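PDB 6MLT: hemolysin-related protein from Vibrio cholerae serotype O1, which is a secreted biofilm matrix protein that binds calcium and probably carbohydrate, and is thought to mediate adhesion of the bacterial biofilm. Local coordinates for residues Y87-V92 with Q129-K134. Numbering follows the deposited sequence.
Sequences YSNGGV and QGNIKK
The side chain of Asn89 lies against the carbonyl of Gly130 and the amide of Asn131, and its ND2 makes a weak, bent hydrogen bond to Gly130 O (3.0 Å, 127° at the hydrogen). The Asn131 amide stands almost perpendicular to it, planes 89° apart, and its OD1 comes within 3.4 Å of Asn89 ND2 at an angle too poor for a hydrogen bond. Asparagine suits position 89 because its amide works in two directions: with CG lodged between the backbone N and carbonyl carbon (chi1 62°), OD1 turns back to accept from Gly91 N at 2.8 Å, closing an Asx turn, while ND2 faces the neighbouring loop. At Gly90, Gly91 and Gly130 phi is positive, and a side chain would press on the preceding carbonyl, which calls for glycine. Val92 rests CG2 3.6 Å from Gly130 O, and its hydrophobic side chain also packs on Leu126. Water does most of the joining, linking Asn89 ND2 to Ile132 N, Asn89 OD1 to Gly130 O, Ser88 OG to Asn131 OD1 and Tyr87 N to Gln129 O. This is a water-mediated loop contact between neighbouring blades of the beta-propeller, the second within an FG-GAP-like repeat.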
ATOM      1  N   TYR A  87       5.548  34.668   4.916  1.00 23.91           N
ATOM      2  CA  TYR A  87       6.543  34.906   3.876  1.00 24.52           C
ATOM      3  C   TYR A  87       7.484  36.048   4.256  1.00 25.97           C
ATOM      4  O   TYR A  87       8.046  36.715   3.385  1.00 25.20           O
ATOM      5  CB  TYR A  87       5.881  35.203   2.528  1.00 24.89           C
ATOM      6  CG  TYR A  87       4.821  34.205   2.126  1.00 23.11           C
ATOM      7  CD1 TYR A  87       5.163  32.929   1.693  1.00 21.84           C
ATOM      8  CD2 TYR A  87       3.475  34.545   2.163  1.00 23.75           C
ATOM      9  CE1 TYR A  87       4.190  32.021   1.315  1.00 20.97           C
ATOM     10  CE2 TYR A  87       2.494  33.643   1.785  1.00 23.94           C
ATOM     11  CZ  TYR A  87       2.856  32.385   1.364  1.00 24.12           C
ATOM     12  OH  TYR A  87       1.878  31.490   0.992  1.00 27.65           O
ATOM     13  N   SER A  88       7.677  36.272   5.557  1.00 27.39           N
ATOM     14  CA  SER A  88       8.600  37.313   6.004  1.00 29.99           C
ATOM     15  C   SER A  88      10.026  37.042   5.547  1.00 25.94           C
ATOM     16  O   SER A  88      10.834  37.975   5.490  1.00 26.89           O
ATOM     17  CB  SER A  88       8.559  37.439   7.528  1.00 34.62           C
ATOM     18  OG  SER A  88       9.091  36.281   8.146  1.00 38.28           O
ATOM     19  N   ASN A  89      10.352  35.798   5.210  1.00 23.45           N
ATOM     20  CA  ASN A  89      11.664  35.472   4.667  1.00 25.01           C
ATOM     21  C   ASN A  89      11.759  35.728   3.169  1.00 26.30           C
ATOM     22  O   ASN A  89      12.791  35.416   2.567  1.00 26.33           O
ATOM     23  CB  ASN A  89      12.017  34.010   4.965  1.00 25.38           C
ATOM     24  CG  ASN A  89      11.055  33.014   4.316  1.00 26.94           C
ATOM     25  OD1 ASN A  89      10.097  33.391   3.636  1.00 26.37           O
ATOM     26  ND2 ASN A  89      11.323  31.729   4.525  1.00 26.59           N
ATOM     27  N   GLY A  90      10.724  36.296   2.553  1.00 25.59           N
ATOM     28  CA  GLY A  90      10.726  36.494   1.121  1.00 25.25           C
ATOM     29  C   GLY A  90      10.260  35.301   0.314  1.00 27.25           C
ATOM     30  O   GLY A  90      10.298  35.360  -0.922  1.00 29.28           O
ATOM     31  N   GLY A  91       9.822  34.230   0.961  1.00 27.13           N
ATOM     32  CA  GLY A  91       9.362  33.045   0.252  1.00 25.08           C
ATOM     33  C   GLY A  91      10.489  32.074  -0.037  1.00 22.56           C
ATOM     34  O   GLY A  91      11.657  32.440  -0.138  1.00 23.51           O
ATOM     35  N   VAL A  92      10.124  30.804  -0.175  1.00 21.01           N
ATOM     36  CA  VAL A  92      11.070  29.733  -0.465  1.00 19.16           C
ATOM     37  C   VAL A  92      10.751  29.169  -1.840  1.00 21.09           C
ATOM     38  O   VAL A  92       9.608  28.777  -2.109  1.00 19.44           O
ATOM     39  CB  VAL A  92      11.016  28.628   0.604  1.00 20.41           C
ATOM     40  CG1 VAL A  92      11.941  27.468   0.234  1.00 19.17           C
ATOM     41  CG2 VAL A  92      11.391  29.205   1.969  1.00 23.98           C
ATOM     42  N   GLN A 129       6.355  26.892   9.825  1.00 19.20           N
ATOM     43  CA  GLN A 129       6.010  28.264   9.494  1.00 22.81           C
ATOM     44  C   GLN A 129       6.620  28.725   8.176  1.00 25.34           C
ATOM     45  O   GLN A 129       6.460  29.893   7.810  1.00 22.98           O
ATOM     46  CB  GLN A 129       6.454  29.193  10.630  1.00 26.76           C
ATOM     47  CG  GLN A 129       5.739  28.900  11.940  1.00 36.21           C
ATOM     48  CD  GLN A 129       6.224  29.770  13.091  1.00 45.09           C
ATOM     49  OE1 GLN A 129       7.416  30.047  13.220  1.00 47.28           O
ATOM     50  NE2 GLN A 129       5.299  30.200  13.933  1.00 48.42           N
ATOM     51  N   GLY A 130       7.309  27.841   7.457  1.00 24.65           N
ATOM     52  CA  GLY A 130       7.877  28.178   6.170  1.00 22.18           C
ATOM     53  C   GLY A 130       9.280  28.735   6.218  1.00 21.92           C
ATOM     54  O   GLY A 130       9.773  29.213   5.190  1.00 20.91           O
ATOM     55  N   ASN A 131       9.939  28.691   7.372  1.00 20.24           N
ATOM     56  CA  ASN A 131      11.281  29.225   7.516  1.00 22.01           C
ATOM     57  C   ASN A 131      12.311  28.106   7.473  1.00 22.35           C
ATOM     58  O   ASN A 131      12.073  26.994   7.954  1.00 18.83           O
ATOM     59  CB  ASN A 131      11.407  30.002   8.822  1.00 25.67           C
ATOM     60  CG  ASN A 131      10.617  31.284   8.799  1.00 28.82           C
ATOM     61  OD1 ASN A 131      10.712  32.064   7.847  1.00 25.83           O
ATOM     62  ND2 ASN A 131       9.806  31.497   9.822  1.00 32.46           N
ATOM     63  N   ILE A 132      13.476  28.427   6.910  1.00 22.94           N
ATOM     64  CA  ILE A 132      14.528  27.435   6.752  1.00 26.15           C
ATOM     65  C   ILE A 132      14.967  26.940   8.120  1.00 23.92           C
ATOM     66  O   ILE A 132      15.178  27.726   9.050  1.00 21.97           O
ATOM     67  CB  ILE A 132      15.711  28.024   5.964  1.00 39.85           C
ATOM     68  CG1 ILE A 132      16.771  26.952   5.704  1.00 42.78           C
ATOM     69  CG2 ILE A 132      16.333  29.196   6.719  1.00 54.19           C
ATOM     70  CD1 ILE A 132      16.292  25.830   4.798  1.00 50.93           C
ATOM     71  N   LYS A 133      15.107  25.627   8.244  1.00 20.24           N
ATOM     72  CA  LYS A 133      15.546  24.983   9.474  1.00 23.76           C
ATOM     73  C   LYS A 133      16.828  24.192   9.275  1.00 21.59           C
ATOM     74  O   LYS A 133      17.759  24.320  10.078  1.00 21.47           O
ATOM     75  CB  LYS A 133      14.429  24.066   9.999  1.00 27.07           C
ATOM     76  CG  LYS A 133      14.778  23.279  11.250  1.00 31.32           C
ATOM     77  CD  LYS A 133      13.533  22.613  11.816  1.00 35.06           C
ATOM     78  CE  LYS A 133      13.861  21.646  12.934  1.00 38.48           C
ATOM     79  NZ  LYS A 133      12.646  21.296  13.726  1.00 41.27           N
ATOM     80  N   LYS A 134      16.901  23.378   8.223  1.00 20.97           N
ATOM     81  CA  LYS A 134      18.120  22.664   7.876  1.00 20.46           C
ATOM     82  C   LYS A 134      18.336  22.731   6.374  1.00 21.99           C
ATOM     83  O   LYS A 134      17.396  22.906   5.589  1.00 19.16           O
ATOM     84  CB  LYS A 134      18.084  21.194   8.315  1.00 21.31           C
ATOM     85  CG  LYS A 134      18.170  20.983   9.811  1.00 28.79           C
ATOM     86  CD  LYS A 134      18.724  19.595  10.155  1.00 34.38           C
ATOM     87  CE  LYS A 134      20.223  19.506   9.870  1.00 41.89           C
ATOM     88  NZ  LYS A 134      20.815  18.229  10.336  1.00 50.02           N
TER
HETATM   89  O   HOH W   1       6.866  32.013   5.735  1.00 22.33           O
HETATM   90  O   HOH W   2       8.835  33.640   6.767  1.00 21.89           O
HETATM   91  O   HOH W   3      13.812  31.083   5.982  1.00 23.94           O
HETATM   92  O   HOH W   4       8.212  30.849   3.395  1.00 25.08           O